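Local coordinates for capsule biosynthesis protein CapD proenzyme (Bacillus anthracis, PDB 3GA9) that cleaves the poly-gamma-D-glutamate capsule and transfers it to peptidoglycan by forming an amide bond with the side-chain amine of meso-diaminopimelic acid, at residues Lys225-Gly230 / Met248-Glu253; Ala44-Ile49 / Gly116-Gly121. All coordinates share one frame; numbering follows the deposited sequence.

Contact 1 of 2, residues Lys225-Gly230 / Met248-Glu253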
loop_
_atom_site.group_PDB
_atom_site.type_symbol
_atom_site.label_atom_id
_atom_site.label_comp_id
_atom_site.label_asym_id
_atom_site.label_seq_id
_atom_site.Cartn_x
_atom_site.Cartn_y
_atom_site.Cartn_z
ATOM N N LYS A 225 9.302 2.539 -16.078
ATOM C CA LYS A 225 9.553 1.254 -16.767
ATOM C C LYS A 225 11.036 0.971 -16.697
ATOM O O LYS A 225 11.837 1.858 -16.981
ATOM C CB LYS A 225 9.138 1.296 -18.234
ATOM C CG LYS A 225 7.660 1.337 -18.440
ATOM C CD LYS A 225 7.298 2.115 -19.711
ATOM C CE LYS A 225 6.100 3.076 -19.463
ATOM N NZ LYS A 225 4.774 2.412 -19.177
ATOM N N GLY A 226 11.402 -0.248 -16.303
ATOM C CA GLY A 226 12.801 -0.660 -16.262
ATOM C C GLY A 226 12.846 -2.133 -16.601
ATOM O O GLY A 226 11.880 -2.684 -17.137
ATOM N N ASN A 227 13.976 -2.771 -16.307
ATOM C CA ASN A 227 14.028 -4.234 -16.315
ATOM C C ASN A 227 14.900 -4.744 -15.196
ATOM O O ASN A 227 15.848 -4.081 -14.771
ATOM C CB ASN A 227 14.519 -4.804 -17.656
ATOM C CG ASN A 227 15.924 -4.348 -17.990
ATOM O OD1 ASN A 227 16.931 -4.933 -17.529
ATOM N ND2 ASN A 227 16.005 -3.274 -18.774
ATOM N N TYR A 228 14.558 -5.939 -14.737
ATOM C CA TYR A 228 15.283 -6.603 -13.686
ATOM C C TYR A 228 15.133 -8.085 -13.936
ATOM O O TYR A 228 14.020 -8.571 -14.159
ATOM C CB TYR A 228 14.693 -6.196 -12.348
ATOM C CG TYR A 228 14.992 -7.093 -11.180
ATOM C CD1 TYR A 228 16.251 -7.089 -10.562
ATOM C CD2 TYR A 228 13.992 -7.911 -10.649
ATOM C CE1 TYR A 228 16.502 -7.885 -9.467
ATOM C CE2 TYR A 228 14.239 -8.705 -9.554
ATOM C CZ TYR A 228 15.490 -8.688 -8.963
ATOM O OH TYR A 228 15.711 -9.496 -7.868
HETATM N N MSE A 229 16.265 -8.789 -13.968
HETATM C CA MSE A 229 16.274 -10.243 -14.127
HETATM C C MSE A 229 15.490 -10.765 -15.322
HETATM O O MSE A 229 14.920 -11.843 -15.229
HETATM C CB MSE A 229 15.749 -10.908 -12.852
HETATM C CG MSE A 229 16.677 -10.789 -11.714
HETATM SE SE MSE A 229 18.188 -11.987 -12.012
HETATM C CE MSE A 229 19.295 -11.194 -10.688
ATOM N N GLY A 230 15.453 -10.019 -16.430
ATOM C CA GLY A 230 14.714 -10.440 -17.637
ATOM C C GLY A 230 13.280 -9.925 -17.661
ATOM O O GLY A 230 12.592 -9.948 -18.704
HETATM N N MSE A 248 17.478 -0.454 -6.061
HETATM C CA MSE A 248 17.880 -1.500 -5.127
HETATM C C MSE A 248 17.840 -2.882 -5.742
HETATM O O MSE A 248 18.769 -3.663 -5.550
HETATM C CB MSE A 248 17.043 -1.468 -3.888
HETATM C CG MSE A 248 17.490 -0.408 -2.985
HETATM SE SE MSE A 248 16.449 -0.285 -1.370
HETATM C CE MSE A 248 16.912 -1.999 -0.546
ATOM N N LEU A 249 16.793 -3.174 -6.512
ATOM C CA LEU A 249 16.679 -4.479 -7.125
ATOM C C LEU A 249 17.811 -4.767 -8.111
ATOM O O LEU A 249 18.332 -5.887 -8.164
ATOM C CB LEU A 249 15.347 -4.628 -7.840
ATOM C CG LEU A 249 14.094 -4.788 -6.967
ATOM C CD1 LEU A 249 12.847 -4.604 -7.851
ATOM C CD2 LEU A 249 14.064 -6.127 -6.205
ATOM N N LYS A 250 18.199 -3.765 -8.861
ATOM C CA LYS A 250 19.140 -3.936 -9.935
ATOM C C LYS A 250 20.562 -3.946 -9.438
ATOM O O LYS A 250 21.405 -4.581 -10.009
ATOM C CB LYS A 250 18.944 -2.859 -10.978
ATOM C CG LYS A 250 18.285 -3.353 -12.212
ATOM C CD LYS A 250 17.724 -2.241 -13.009
ATOM C CE LYS A 250 18.609 -1.898 -14.146
ATOM N NZ LYS A 250 18.202 -2.582 -15.369
ATOM N N LEU A 251 20.805 -3.251 -8.351
ATOM C CA LEU A 251 22.089 -3.267 -7.726
ATOM C C LEU A 251 22.282 -4.644 -7.154
ATOM O O LEU A 251 23.339 -5.213 -7.235
ATOM C CB LEU A 251 22.146 -2.261 -6.599
ATOM C CG LEU A 251 22.373 -0.812 -6.949
ATOM C CD1 LEU A 251 22.334 0.005 -5.730
ATOM C CD2 LEU A 251 23.677 -0.687 -7.563
ATOM N N ALA A 252 21.239 -5.183 -6.563
ATOM C CA ALA A 252 21.357 -6.456 -5.923
ATOM C C ALA A 252 21.596 -7.516 -6.946
ATOM O O ALA A 252 22.298 -8.449 -6.696
ATOM C CB ALA A 252 20.139 -6.754 -5.157
ATOM N N GLU A 253 21.012 -7.391 -8.112
ATOM C CA GLU A 253 21.268 -8.407 -9.119
ATOM C C GLU A 253 22.673 -8.267 -9.718
ATOM O O GLU A 253 23.300 -9.277 -10.073
ATOM C CB GLU A 253 20.177 -8.468 -10.191
ATOM C CG GLU A 253 20.255 -7.456 -11.300
ATOM C CD GLU A 253 19.658 -7.984 -12.599
ATOM O OE1 GLU A 253 18.810 -7.288 -13.197
ATOM O OE2 GLU A 253 20.039 -9.092 -13.030
#
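Tyr228 and Leu249 meet where the end of strand 219-228 packs on helix 242-254. The strand belongs to the antiparallel sheet of this gamma-glutamyltransferase-family chain, and helix 242-254 follows the hairpin it forms with strand 231-235. The short strand and helix pieces run roughly alongside, 26° apart.

The apolar part centres on the Tyr228 ring. Leu249 CB makes a CH-pi contact over one face, 4.0 Å from the ring centroid. CG of the neighbouring selenomethionine Met229 lies over the centre of the opposite face, so the ring is sandwiched. Tyr228 CG lies anti to the backbone N (chi1 161°), which brings the ring across Leu249 at about a right angle. Its OH hydrogen-bonds Thr94 of the other chain.

Two hydrogen bonds also join the strand end to the helix. Lys250 NZ donates to Asn227 O at 2.9 Å, coming in tilted 24° from the carbonyl plane. The Lys250 chain bends at its third and fourth torsions, bringing NZ to the carbonyl. The same ammonium makes a salt bridge with Asp302, so Lys250 holds both the strand end and helix 302-306. Beyond the strand, Met229 N donates to Glu253 OE1 at 3.1 Å, from above the carboxylate plane.

Contact 2 of 2, residues Ala44-Ile49 / Gly116-Gly121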
loop_
_atom_site.group_PDB
_atom_site.type_symbol
_atom_site.label_atom_id
_atom_site.label_comp_id
_atom_site.label_asym_id
_atom_site.label_seq_id
_atom_site.Cartn_x
_atom_site.Cartn_y
_atom_site.Cartn_z
ATOM N N ALA A 44 -10.340 -6.332 -13.626
ATOM C CA ALA A 44 -9.441 -6.173 -12.492
ATOM C C ALA A 44 -9.655 -4.820 -11.840
ATOM O O ALA A 44 -9.523 -4.706 -10.623
ATOM C CB ALA A 44 -7.979 -6.369 -12.896
ATOM N N VAL A 45 -10.030 -3.812 -12.627
ATOM C CA VAL A 45 -10.272 -2.478 -12.056
ATOM C C VAL A 45 -11.629 -2.332 -11.345
ATOM O O VAL A 45 -11.734 -1.617 -10.339
ATOM C CB VAL A 45 -10.048 -1.326 -13.075
ATOM C CG1 VAL A 45 -8.743 -1.556 -13.841
ATOM C CG2 VAL A 45 -11.220 -1.174 -13.996
ATOM N N ASP A 46 -12.659 -2.999 -11.858
ATOM C CA ASP A 46 -13.920 -3.072 -11.124
ATOM C C ASP A 46 -13.699 -3.804 -9.793
ATOM O O ASP A 46 -14.163 -3.347 -8.743
ATOM C CB ASP A 46 -15.026 -3.742 -11.955
ATOM C CG ASP A 46 -15.469 -2.878 -13.171
ATOM O OD1 ASP A 46 -15.130 -1.665 -13.256
ATOM O OD2 ASP A 46 -16.185 -3.416 -14.056
ATOM N N ALA A 47 -12.985 -4.930 -9.831
ATOM C CA ALA A 47 -12.639 -5.648 -8.588
ATOM C C ALA A 47 -11.818 -4.754 -7.633
ATOM O O ALA A 47 -12.042 -4.801 -6.434
ATOM C CB ALA A 47 -11.896 -6.935 -8.887
ATOM N N ALA A 48 -10.895 -3.946 -8.182
ATOM C CA ALA A 48 -10.023 -3.059 -7.426
ATOM C C ALA A 48 -10.789 -1.984 -6.665
ATOM O O ALA A 48 -10.485 -1.680 -5.521
ATOM C CB ALA A 48 -8.982 -2.417 -8.357
ATOM N N ILE A 49 -11.797 -1.407 -7.297
ATOM C CA ILE A 49 -12.651 -0.421 -6.621
ATOM C C ILE A 49 -13.413 -1.063 -5.483
ATOM O O ILE A 49 -13.550 -0.477 -4.394
ATOM C CB ILE A 49 -13.627 0.231 -7.604
ATOM C CG1 ILE A 49 -12.845 0.981 -8.659
ATOM C CG2 ILE A 49 -14.623 1.177 -6.875
ATOM C CD1 ILE A 49 -13.612 1.074 -9.932
ATOM N N GLY A 116 -13.377 1.613 -15.926
ATOM C CA GLY A 116 -14.335 0.673 -15.341
ATOM C C GLY A 116 -15.364 0.211 -16.351
ATOM O O GLY A 116 -15.492 0.819 -17.406
ATOM N N SER A 117 -16.079 -0.867 -16.034
ATOM C CA SER A 117 -17.216 -1.321 -16.841
ATOM C C SER A 117 -18.491 -1.312 -16.040
ATOM O O SER A 117 -19.458 -0.670 -16.425
ATOM C CB SER A 117 -17.004 -2.737 -17.319
ATOM O OG SER A 117 -15.970 -2.755 -18.260
ATOM N N LEU A 118 -18.494 -2.055 -14.932
ATOM C CA LEU A 118 -19.674 -2.169 -14.063
ATOM C C LEU A 118 -20.156 -0.809 -13.531
ATOM O O LEU A 118 -19.364 0.158 -13.487
ATOM C CB LEU A 118 -19.399 -3.158 -12.943
ATOM C CG LEU A 118 -19.357 -4.608 -13.412
ATOM C CD1 LEU A 118 -18.563 -5.443 -12.400
ATOM C CD2 LEU A 118 -20.777 -5.164 -13.566
ATOM N N PRO A 119 -21.453 -0.699 -13.175
ATOM C CA PRO A 119 -21.855 0.638 -12.755
ATOM C C PRO A 119 -21.382 0.857 -11.338
ATOM O O PRO A 119 -21.301 -0.089 -10.557
ATOM C CB PRO A 119 -23.376 0.605 -12.847
ATOM C CG PRO A 119 -23.746 -0.799 -12.781
ATOM C CD PRO A 119 -22.603 -1.626 -13.260
HETATM N N MSE A 120 -21.068 2.109 -11.042
HETATM C CA MSE A 120 -20.328 2.487 -9.836
HETATM C C MSE A 120 -21.056 2.153 -8.554
HETATM O O MSE A 120 -20.443 1.676 -7.589
HETATM C CB MSE A 120 -19.979 3.966 -9.854
HETATM C CG MSE A 120 -19.146 4.349 -8.616
HETATM SE SE MSE A 120 -17.382 3.547 -8.633
HETATM C CE MSE A 120 -16.476 5.186 -8.952
ATOM N N GLY A 121 -22.375 2.379 -8.556
ATOM C CA GLY A 121 -23.182 2.079 -7.404
ATOM C C GLY A 121 -22.959 0.671 -6.879
ATOM O O GLY A 121 -22.917 0.449 -5.661
#
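Asp46 reaches from helix 44-58 to the backbone of Ser117 and Leu118. These residues lie in the turn between helix 104-115 and helix 120-133. The contact thus fastens a helix-to-helix connection of this gamma-glutamyltransferase-family chain to a buried helix, through a carboxylate bound to successive backbone N-H groups.

The CB of Asp46 points at the turn and touches the methyl CD1 of Leu118, 3.9 Å away. CG stands anti to the carbonyl carbon (chi1 -68°), which carries the carboxylate out to the turn. There its two oxygens divide the work. Asp46 OD1 accepts from Ser117 N at 3.0 Å through its syn lone pair. Gly116 CA is 3.2 Å from Asp46 OD1, where the lack of a side chain lets the backbone come close. OD2 takes the next N-H. Leu118 N is 2.8 Å from Asp46 OD2, and the bond is nearly straight at 174°. This donor approaches from above the carboxylate plane. Ser117 N also makes a weak bond to OD2. Two adjacent N-H groups therefore fix the rotation of the carboxylate. They would also be expected to favour its charged form.

Two apolar contacts lie beside the carboxylate. CG2 of Val45 rests near Gly116 CA. One helical turn further on, CG2 of Ile49 meets the selenium of selenomethionine Met120, and these two side chains cross at about a right angle. Leu123 of helix 120-133 touches Asp46, Ile49 and Leu118. On the helix side, Ala44 N hydrogen-bonds OD2 of Asp8 of the other chain. Leu118 also lays its own side chain along the carboxylate: Leu118 CB and CG are each 3.4 Å from Asp46 OD2.

How the contacts relate
Both segments of contact 2 precede those of contact 1. The two centres are about 32 Å apart and the nearest atoms about 15 Å, so the contacts do not touch. Both belong to the gamma-glutamyltranspeptidase-family part of this chain, the N-terminal piece of the processed proenzyme. The four-stranded antiparallel sheet connects them indirectly. Strand 219-228 of contact 1 belongs to it, while helix 44-58 of contact 2 packs on its strand 68-75. Contact 1 joins sheet to helix near helices 264-283 and 302-306. Contact 2, in the N-terminal half, joins helix 44-58 to the turn leading into helix 120-133. Each also borders the other chain, consistent with an enzyme built from two chains made as one precursor.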